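Local coordinates for protein ethylbenzene dehydrogenase alpha-subunit (Aromatoleum aromaticum, PDB 2IVF) that is the alpha-subunit of a molybdopterin oxidoreductase family enzyme and binds an iron/sulfur cluster and two molybdopterin-type guanine nucleotide ligands beside a molybdenum atom, at residues 139-143 with 652-657. Residue numbers count along the deposited sequence, not the author numbering.
Sequences GDERV and CAWYYE. With MD1 (phosphoric acid 4-(2-amino-4-oxo-3,4,5,6,-tetrahydro-pteridin-6-yl)-2-hydroxy-3,4-dimercapto-but-3-en-yl ester guanylate ester), chain N.
A two-pronged salt bridge joins the segments: R142 NH1 gives a nearly linear hydrogen bond to E657 OE2 (2.8 Å), and R142 NH2 bonds E657 OE1 (2.8 Å). Arginine suits this buried place because its flat guanidinium matches a carboxylate and still lets NH1 reach L137 O; E657 (chi1 m, chi2 t) extends to meet it. E657 N to W654 O (3.1 Å) closes a type II turn, Y656 taking positive phi, and E657 OE1 accepts W654 N (2.8 Å) across it. Segment 139-143 makes a type I turn, R142 N to G139 O (3.2 Å), then extends; V143 and C652 CA atoms are 7.7 Å apart. R142 is m, t, p. Tryptophan's breadth (W654 chi1 -140°) serves three neighbours: CE3 lies over one guanidinium face, 3.8 Å from R142 NE; CH2 meets E141 CG (4.3 Å); NE1 lies 3.1 Å from MD1 N7. E141 OE2 is hydrogen-bonded to N861 ND2. Y655 OH is 2.8 Å from MD1 N7, C652 CB 3.4 Å from MD1 N2. Loop 652-657 thus lines the guanine end of a molybdopterin oxidoreductase's MD1 pocket, with 139-143 packed behind.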
ATOM      1  N   GLY A 139      14.331   9.161   6.612  1.00 27.30           N
ATOM      2  CA  GLY A 139      14.133   8.109   7.582  1.00 27.13           C
ATOM      3  C   GLY A 139      15.389   7.363   7.970  1.00 26.80           C
ATOM      4  O   GLY A 139      16.364   7.298   7.208  1.00 26.24           O
ATOM      5  N   ASP A 140      15.349   6.769   9.160  1.00 25.54           N
ATOM      6  CA  ASP A 140      16.508   6.082   9.689  1.00 26.37           C
ATOM      7  C   ASP A 140      16.775   4.757   9.011  1.00 25.67           C
ATOM      8  O   ASP A 140      17.707   4.049   9.380  1.00 25.95           O
ATOM      9  CB  ASP A 140      16.331   5.844  11.174  1.00 27.62           C
ATOM     10  CG  ASP A 140      16.491   7.116  11.982  1.00 29.55           C
ATOM     11  OD1 ASP A 140      17.230   8.007  11.550  1.00 33.16           O
ATOM     12  OD2 ASP A 140      15.883   7.202  13.052  1.00 33.60           O
ATOM     13  N   GLU A 141      15.940   4.392   8.041  1.00 25.46           N
ATOM     14  CA  GLU A 141      16.224   3.191   7.253  1.00 24.58           C
ATOM     15  C   GLU A 141      17.290   3.440   6.219  1.00 24.31           C
ATOM     16  O   GLU A 141      17.755   2.509   5.592  1.00 24.53           O
ATOM     17  CB  GLU A 141      14.979   2.700   6.560  1.00 24.96           C
ATOM     18  CG  GLU A 141      14.372   3.704   5.540  1.00 23.99           C
ATOM     19  CD  GLU A 141      13.196   4.470   6.105  1.00 26.14           C
ATOM     20  OE1 GLU A 141      13.373   5.142   7.173  1.00 23.90           O
ATOM     21  OE2 GLU A 141      12.097   4.417   5.462  1.00 27.93           O
ATOM     22  N   ARG A 142      17.679   4.698   6.005  1.00 24.34           N
ATOM     23  CA  ARG A 142      18.578   4.986   4.892  1.00 24.07           C
ATOM     24  C   ARG A 142      20.026   4.698   5.172  1.00 24.01           C
ATOM     25  O   ARG A 142      20.527   5.006   6.241  1.00 24.09           O
ATOM     26  CB  ARG A 142      18.472   6.438   4.484  1.00 24.19           C
ATOM     27  CG  ARG A 142      17.169   6.798   3.927  1.00 23.22           C
ATOM     28  CD  ARG A 142      17.284   8.149   3.231  1.00 24.93           C
ATOM     29  NE  ARG A 142      17.989   8.014   1.970  1.00 22.87           N
ATOM     30  CZ  ARG A 142      17.994   8.926   1.008  1.00 23.66           C
ATOM     31  NH1 ARG A 142      17.323  10.045   1.155  1.00 26.63           N
ATOM     32  NH2 ARG A 142      18.670   8.696  -0.127  1.00 25.05           N
ATOM     33  N   VAL A 143      20.688   4.129   4.174  1.00 24.44           N
ATOM     34  CA  VAL A 143      22.120   4.047   4.132  1.00 24.96           C
ATOM     35  C   VAL A 143      22.641   5.210   3.268  1.00 24.91           C
ATOM     36  O   VAL A 143      22.177   5.440   2.146  1.00 23.27           O
ATOM     37  CB  VAL A 143      22.548   2.669   3.704  1.00 25.83           C
ATOM     38  CG1 VAL A 143      22.012   1.682   4.720  1.00 26.59           C
ATOM     39  CG2 VAL A 143      21.993   2.296   2.355  1.00 29.26           C
ATOM     40  N   CYS A 652      22.736   4.674  -2.248  1.00 23.04           N
ATOM     41  CA  CYS A 652      22.173   5.202  -3.465  1.00 23.25           C
ATOM     42  C   CYS A 652      21.150   6.305  -3.252  1.00 23.31           C
ATOM     43  O   CYS A 652      20.509   6.449  -2.198  1.00 23.58           O
ATOM     44  CB  CYS A 652      21.535   4.082  -4.290  1.00 22.94           C
ATOM     45  SG  CYS A 652      22.760   2.885  -4.772  1.00 25.52           S
ATOM     46  N   ALA A 653      21.048   7.107  -4.296  1.00 24.02           N
ATOM     47  CA  ALA A 653      20.107   8.186  -4.354  1.00 24.11           C
ATOM     48  C   ALA A 653      18.716   7.557  -4.474  1.00 23.87           C
ATOM     49  O   ALA A 653      18.560   6.512  -5.099  1.00 24.19           O
ATOM     50  CB  ALA A 653      20.447   9.076  -5.557  1.00 22.63           C
ATOM     51  N   TRP A 654      17.698   8.159  -3.860  1.00 24.85           N
ATOM     52  CA  TRP A 654      16.359   7.579  -3.898  1.00 23.80           C
ATOM     53  C   TRP A 654      15.439   8.434  -4.796  1.00 24.26           C
ATOM     54  O   TRP A 654      15.891   9.291  -5.545  1.00 24.30           O
ATOM     55  CB  TRP A 654      15.802   7.489  -2.458  1.00 23.96           C
ATOM     56  CG  TRP A 654      15.048   6.250  -2.140  1.00 23.51           C
ATOM     57  CD1 TRP A 654      14.534   5.343  -3.022  1.00 23.99           C
ATOM     58  CD2 TRP A 654      14.711   5.768  -0.836  1.00 25.22           C
ATOM     59  NE1 TRP A 654      13.929   4.329  -2.360  1.00 24.22           N
ATOM     60  CE2 TRP A 654      14.040   4.546  -1.010  1.00 23.52           C
ATOM     61  CE3 TRP A 654      14.937   6.243   0.470  1.00 24.03           C
ATOM     62  CZ2 TRP A 654      13.549   3.802   0.059  1.00 24.80           C
ATOM     63  CZ3 TRP A 654      14.443   5.500   1.547  1.00 25.10           C
ATOM     64  CH2 TRP A 654      13.777   4.287   1.331  1.00 24.14           C
ATOM     65  N   TYR A 655      14.134   8.229  -4.693  1.00 23.54           N
ATOM     66  CA  TYR A 655      13.193   8.945  -5.569  1.00 23.93           C
ATOM     67  C   TYR A 655      13.232  10.415  -5.200  1.00 23.50           C
ATOM     68  O   TYR A 655      13.365  10.780  -4.017  1.00 24.72           O
ATOM     69  CB  TYR A 655      11.757   8.379  -5.514  1.00 23.66           C
ATOM     70  CG  TYR A 655      11.727   6.872  -5.419  1.00 24.26           C
ATOM     71  CD1 TYR A 655      12.700   6.078  -6.047  1.00 23.86           C
ATOM     72  CD2 TYR A 655      10.763   6.237  -4.656  1.00 24.93           C
ATOM     73  CE1 TYR A 655      12.681   4.716  -5.926  1.00 23.39           C
ATOM     74  CE2 TYR A 655      10.746   4.881  -4.529  1.00 24.40           C
ATOM     75  CZ  TYR A 655      11.692   4.136  -5.143  1.00 25.69           C
ATOM     76  OH  TYR A 655      11.648   2.822  -4.958  1.00 23.32           O
ATOM     77  N   TYR A 656      13.151  11.247  -6.232  1.00 24.11           N
ATOM     78  CA  TYR A 656      13.223  12.721  -6.120  1.00 23.14           C
ATOM     79  C   TYR A 656      14.642  13.230  -6.023  1.00 22.98           C
ATOM     80  O   TYR A 656      14.871  14.453  -6.037  1.00 22.64           O
ATOM     81  CB  TYR A 656      12.492  13.311  -4.921  1.00 24.52           C
ATOM     82  CG  TYR A 656      11.067  12.918  -4.627  1.00 23.80           C
ATOM     83  CD1 TYR A 656      10.244  12.309  -5.581  1.00 24.39           C
ATOM     84  CD2 TYR A 656      10.531  13.201  -3.367  1.00 22.53           C
ATOM     85  CE1 TYR A 656       8.936  11.951  -5.270  1.00 23.53           C
ATOM     86  CE2 TYR A 656       9.255  12.856  -3.035  1.00 23.30           C
ATOM     87  CZ  TYR A 656       8.429  12.243  -4.001  1.00 24.97           C
ATOM     88  OH  TYR A 656       7.147  11.915  -3.679  1.00 24.46           O
ATOM     89  N   GLU A 657      15.604  12.326  -5.930  1.00 22.93           N
ATOM     90  CA  GLU A 657      17.017  12.700  -5.678  1.00 23.04           C
ATOM     91  C   GLU A 657      17.914  12.385  -6.866  1.00 22.63           C
ATOM     92  O   GLU A 657      19.148  12.523  -6.797  1.00 24.08           O
ATOM     93  CB  GLU A 657      17.559  11.958  -4.477  1.00 23.06           C
ATOM     94  CG  GLU A 657      16.877  12.299  -3.154  1.00 23.18           C
ATOM     95  CD  GLU A 657      17.438  11.519  -1.982  1.00 24.22           C
ATOM     96  OE1 GLU A 657      18.026  10.451  -2.217  1.00 22.09           O
ATOM     97  OE2 GLU A 657      17.283  11.973  -0.819  1.00 20.65           O
TER
HETATM   98  PB  MD1 N1987      12.184  -7.397  -4.374  1.00 16.59           P
HETATM   99  O3B MD1 N1987      11.638  -6.325  -3.347  1.00 15.03           O
HETATM  100  O1B MD1 N1987      12.374  -6.700  -5.672  1.00 15.52           O
HETATM  101  O2B MD1 N1987      13.214  -8.283  -3.785  1.00 15.68           O
HETATM  102  O3A MD1 N1987      10.913  -8.332  -4.539  1.00 16.15           O
HETATM  103  C10 MD1 N1987       9.897  -8.104  -5.540  1.00 17.02           C
HETATM  104  C11 MD1 N1987       8.815  -9.117  -5.202  1.00 17.07           C
HETATM  105  O11 MD1 N1987       8.117  -8.511  -4.062  1.00 18.30           O
HETATM  106  C12 MD1 N1987       7.842  -9.244  -6.343  1.00 17.74           C
HETATM  107  S12 MD1 N1987       7.757  -8.078  -7.592  1.00 18.07           S
HETATM  108  C13 MD1 N1987       6.931 -10.269  -6.390  1.00 16.61           C
HETATM  109  S13 MD1 N1987       5.792 -10.409  -7.627  1.00 15.35           S
HETATM  110  C14 MD1 N1987       6.892 -11.349  -5.378  1.00 17.48           C
HETATM  111  N15 MD1 N1987       5.707 -11.521  -4.609  1.00 15.70           N
HETATM  112  C16 MD1 N1987       5.653 -12.415  -3.572  1.00 15.37           C
HETATM  113  C15 MD1 N1987       4.427 -12.605  -2.960  1.00 17.69           C
HETATM  114  O14 MD1 N1987       3.396 -11.991  -3.345  1.00 14.42           O
HETATM  115  N17 MD1 N1987       4.449 -13.437  -1.888  1.00 16.59           N
HETATM  116  C17 MD1 N1987       5.610 -14.104  -1.494  1.00 16.80           C
HETATM  117  N16 MD1 N1987       5.505 -14.913  -0.449  1.00 15.57           N
HETATM  118  N18 MD1 N1987       6.772 -13.930  -2.144  1.00 14.92           N
HETATM  119  C20 MD1 N1987       6.798 -13.107  -3.170  1.00 16.65           C
HETATM  120  N8  MD1 N1987       7.957 -12.966  -3.863  1.00 14.77           N
HETATM  121  C7  MD1 N1987       8.159 -12.050  -4.953  1.00 16.37           C
HETATM  122  PA  MD1 N1987      12.266  -5.637  -2.035  1.00 15.83           P
HETATM  123  O1A MD1 N1987      11.525  -4.348  -1.885  1.00 15.08           O
HETATM  124  O2A MD1 N1987      12.167  -6.608  -0.922  1.00 17.48           O
HETATM  125  O5' MD1 N1987      13.790  -5.368  -2.352  1.00 17.74           O
HETATM  126  C5' MD1 N1987      14.066  -4.331  -3.286  1.00 16.74           C
HETATM  127  C4' MD1 N1987      15.076  -3.417  -2.726  1.00 14.91           C
HETATM  128  O4' MD1 N1987      15.130  -2.357  -3.673  1.00 17.51           O
HETATM  129  C1' MD1 N1987      15.499  -1.212  -2.903  1.00 16.62           C
HETATM  130  N9  MD1 N1987      15.227   0.074  -3.559  1.00 17.49           N
HETATM  131  C4  MD1 N1987      16.175   0.827  -4.096  1.00 17.93           C
HETATM  132  N3  MD1 N1987      17.507   0.603  -4.188  1.00 16.65           N
HETATM  133  C2  MD1 N1987      18.296   1.494  -4.789  1.00 16.66           C
HETATM  134  N2  MD1 N1987      19.633   1.271  -4.901  1.00 16.03           N
HETATM  135  N1  MD1 N1987      17.728   2.673  -5.229  1.00 18.55           N
HETATM  136  C6  MD1 N1987      16.387   2.965  -5.165  1.00 15.70           C
HETATM  137  O6  MD1 N1987      15.974   4.017  -5.653  1.00 16.51           O
HETATM  138  C5  MD1 N1987      15.560   1.995  -4.578  1.00 17.73           C
HETATM  139  N7  MD1 N1987      14.262   1.908  -4.309  1.00 15.71           N
HETATM  140  C8  MD1 N1987      14.073   0.733  -3.701  1.00 16.68           C
HETATM  141  C2' MD1 N1987      14.664  -1.319  -1.630  1.00 17.27           C
HETATM  142  O2' MD1 N1987      15.230  -0.608  -0.503  1.00 18.21           O
HETATM  143  C3' MD1 N1987      14.547  -2.834  -1.410  1.00 16.04           C
HETATM  144  O3' MD1 N1987      15.371  -3.290  -0.304  1.00 15.84           O